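Local coordinates for Mlr6093 protein (Mesorhizobium loti, PDB 2QJ8), which belongs to the zinc-dependent succinylglutamate desuccinylase/aspartoacylase family and probably hydrolyses carbon-nitrogen bonds of linear amides or ester bonds, at the interface of chains A and B. Numbering follows the deposited sequence. Chains: chain A/B, Mlr6093 protein.

The interface of chains A and B. Residues chain A 267, 288-290, 293, 316; chain B 59, 62-63, 66, 86.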
loop_
_atom_site.group_PDB
_atom_site.type_symbol
_atom_site.label_atom_id
_atom_site.label_comp_id
_atom_site.label_asym_id
_atom_site.label_seq_id
_atom_site.Cartn_x
_atom_site.Cartn_y
_atom_site.Cartn_z
ATOM N N ILE A 267 6.654 1.649 -16.014
ATOM C CA ILE A 267 6.483 2.115 -14.624
ATOM C C ILE A 267 5.559 3.331 -14.653
ATOM O O ILE A 267 5.885 4.348 -15.261
ATOM C CB ILE A 267 7.800 2.518 -13.947
ATOM C CG1 ILE A 267 8.753 1.350 -13.864
ATOM C CG2 ILE A 267 7.556 2.995 -12.510
ATOM C CD1 ILE A 267 10.170 1.789 -13.566
ATOM N N HIS A 288 6.974 5.221 -17.746
ATOM C CA HIS A 288 8.378 5.064 -18.034
ATOM C C HIS A 288 8.564 3.663 -18.626
ATOM O O HIS A 288 8.234 2.687 -17.950
ATOM C CB HIS A 288 9.171 5.186 -16.729
ATOM C CG HIS A 288 8.978 6.491 -16.018
ATOM N ND1 HIS A 288 9.590 7.655 -16.424
ATOM C CD2 HIS A 288 8.262 6.810 -14.916
ATOM C CE1 HIS A 288 9.246 8.639 -15.614
ATOM N NE2 HIS A 288 8.448 8.152 -14.686
ATOM N N PRO A 289 9.140 3.540 -19.841
ATOM C CA PRO A 289 9.340 2.211 -20.465
ATOM C C PRO A 289 10.313 1.312 -19.701
ATOM O O PRO A 289 11.397 1.766 -19.340
ATOM C CB PRO A 289 9.915 2.565 -21.829
ATOM C CG PRO A 289 10.615 3.839 -21.615
ATOM C CD PRO A 289 9.709 4.597 -20.692
HETATM N N MSE A 290 9.945 0.040 -19.520
HETATM C CA MSE A 290 10.742 -0.908 -18.709
HETATM C C MSE A 290 12.096 -1.414 -19.231
HETATM O O MSE A 290 13.008 -1.659 -18.420
HETATM C CB MSE A 290 9.871 -2.111 -18.294
HETATM C CG MSE A 290 8.949 -1.807 -17.132
HETATM SE SE MSE A 290 7.301 -2.876 -17.141
ATOM N N LEU A 293 16.591 2.964 -20.970
ATOM C CA LEU A 293 16.867 4.243 -20.320
ATOM C C LEU A 293 17.075 5.345 -21.349
ATOM O O LEU A 293 17.156 6.509 -20.979
ATOM C CB LEU A 293 18.057 4.121 -19.344
ATOM C CG LEU A 293 17.752 3.252 -18.128
ATOM C CD1 LEU A 293 18.960 3.009 -17.215
ATOM C CD2 LEU A 293 16.620 3.859 -17.324
ATOM N N TYR A 316 4.665 -0.981 -11.529
ATOM C CA TYR A 316 4.751 -1.548 -12.877
ATOM C C TYR A 316 3.328 -1.851 -13.383
ATOM O O TYR A 316 2.538 -2.444 -12.668
ATOM C CB TYR A 316 5.554 -2.855 -12.885
ATOM C CG TYR A 316 7.015 -2.719 -12.527
ATOM C CD1 TYR A 316 7.866 -1.959 -13.307
ATOM C CD2 TYR A 316 7.553 -3.396 -11.429
ATOM C CE1 TYR A 316 9.201 -1.857 -12.997
ATOM C CE2 TYR A 316 8.876 -3.290 -11.114
ATOM C CZ TYR A 316 9.691 -2.525 -11.894
ATOM O OH TYR A 316 11.004 -2.437 -11.569
ATOM N N LEU B 59 8.341 1.717 -5.996
ATOM C CA LEU B 59 9.168 2.262 -7.086
ATOM C C LEU B 59 9.614 3.738 -6.985
ATOM O O LEU B 59 10.003 4.343 -7.991
ATOM C CB LEU B 59 8.454 2.025 -8.441
ATOM C CG LEU B 59 8.074 0.604 -8.905
ATOM C CD1 LEU B 59 9.276 -0.344 -8.840
ATOM C CD2 LEU B 59 6.911 0.039 -8.121
ATOM N N PRO B 62 13.509 3.767 -8.151
ATOM C CA PRO B 62 13.572 3.768 -9.599
ATOM C C PRO B 62 13.151 5.078 -10.281
ATOM O O PRO B 62 13.775 5.459 -11.255
ATOM C CB PRO B 62 12.635 2.628 -9.981
ATOM C CG PRO B 62 12.769 1.663 -8.861
ATOM C CD PRO B 62 12.951 2.501 -7.639
ATOM N N ILE B 63 12.096 5.736 -9.794
ATOM C CA ILE B 63 11.659 7.023 -10.377
ATOM C C ILE B 63 12.746 8.102 -10.156
ATOM O O ILE B 63 13.099 8.846 -11.074
ATOM C CB ILE B 63 10.253 7.454 -9.843
ATOM C CG1 ILE B 63 9.186 6.522 -10.462
ATOM C CG2 ILE B 63 9.922 8.927 -10.214
ATOM C CD1 ILE B 63 7.837 6.706 -9.902
ATOM N N ARG B 66 15.772 7.295 -12.530
ATOM C CA ARG B 66 15.461 7.718 -13.917
ATOM C C ARG B 66 15.516 9.261 -14.105
ATOM O O ARG B 66 15.980 9.737 -15.127
ATOM C CB ARG B 66 14.114 7.148 -14.349
ATOM C CG ARG B 66 14.214 5.686 -14.703
ATOM C CD ARG B 66 12.894 5.011 -14.771
ATOM N NE ARG B 66 13.054 3.639 -15.242
ATOM C CZ ARG B 66 12.911 3.208 -16.496
ATOM N NH1 ARG B 66 12.662 4.025 -17.526
ATOM N NH2 ARG B 66 13.072 1.915 -16.726
ATOM N N GLU B 86 16.442 -0.271 -11.610
ATOM C CA GLU B 86 15.680 -1.415 -11.164
ATOM C C GLU B 86 16.546 -2.657 -11.192
ATOM O O GLU B 86 16.844 -3.210 -12.255
ATOM C CB GLU B 86 14.519 -1.620 -12.121
ATOM C CG GLU B 86 13.567 -0.448 -12.098
ATOM C CD GLU B 86 13.289 0.078 -13.464
ATOM O OE1 GLU B 86 13.058 -0.696 -14.415
ATOM O OE2 GLU B 86 13.323 1.288 -13.578
#
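B:Arg66, on helix 60-75 of the aspartoacylase-type catalytic domain, reaches across to A:Pro289 and A:Leu293 in the C-terminal, strand-rich part of the other chain, illustrating how an arginine can cross a two-fold interface with its charge already paired at home. From CB the chain leaves with CG anti to the carbonyl carbon (chi1 -77°) and runs extended to NE, which carries the guanidinium across to chain A. B:Arg66 CG passes A:Leu293 CD2 at 4.0 Å, and the same methyl then lies over the centre of one guanidinium face, the two side chains crossing at about a right angle. B:Arg66 NE, lying 3.8 Å from A:Ile267 CD1, donates a hydrogen bond to B:Glu86 OE2, 2.9 Å away; this pair is also a salt bridge within chain B. NH2 donates to the same oxygen, so two nitrogens grip its syn lone pair side-on, nearly in the guanidinium plane, and are likely to fix the rotation of both groups. Across the interface B:Arg66 NH2 also donates to the backbone carbonyl A:Pro289 O at 3.1 Å, a bent bond (135° at H) from a donor tilted out of the carbonyl plane; NH1 adds a weak bond to that oxygen and passes A:His288 CB. An alanine in place of B:Arg66 would probably leave the B:Glu86 carboxylate without its charged mate and free to turn, and A:Pro289 O without these donors. That carboxylate meets A:Ile267 CD1 tip to tip, while B:Glu86 CG lies 3.3 Å from the phenolic A:Tyr316 OH. Farther along, B:Leu59 CD1 packs against the tyrosine ring, 3.7 Å from A:Tyr316 CE2. Symmetry repeats the arrangement with chains exchanged, though this dimer may not be the biological one.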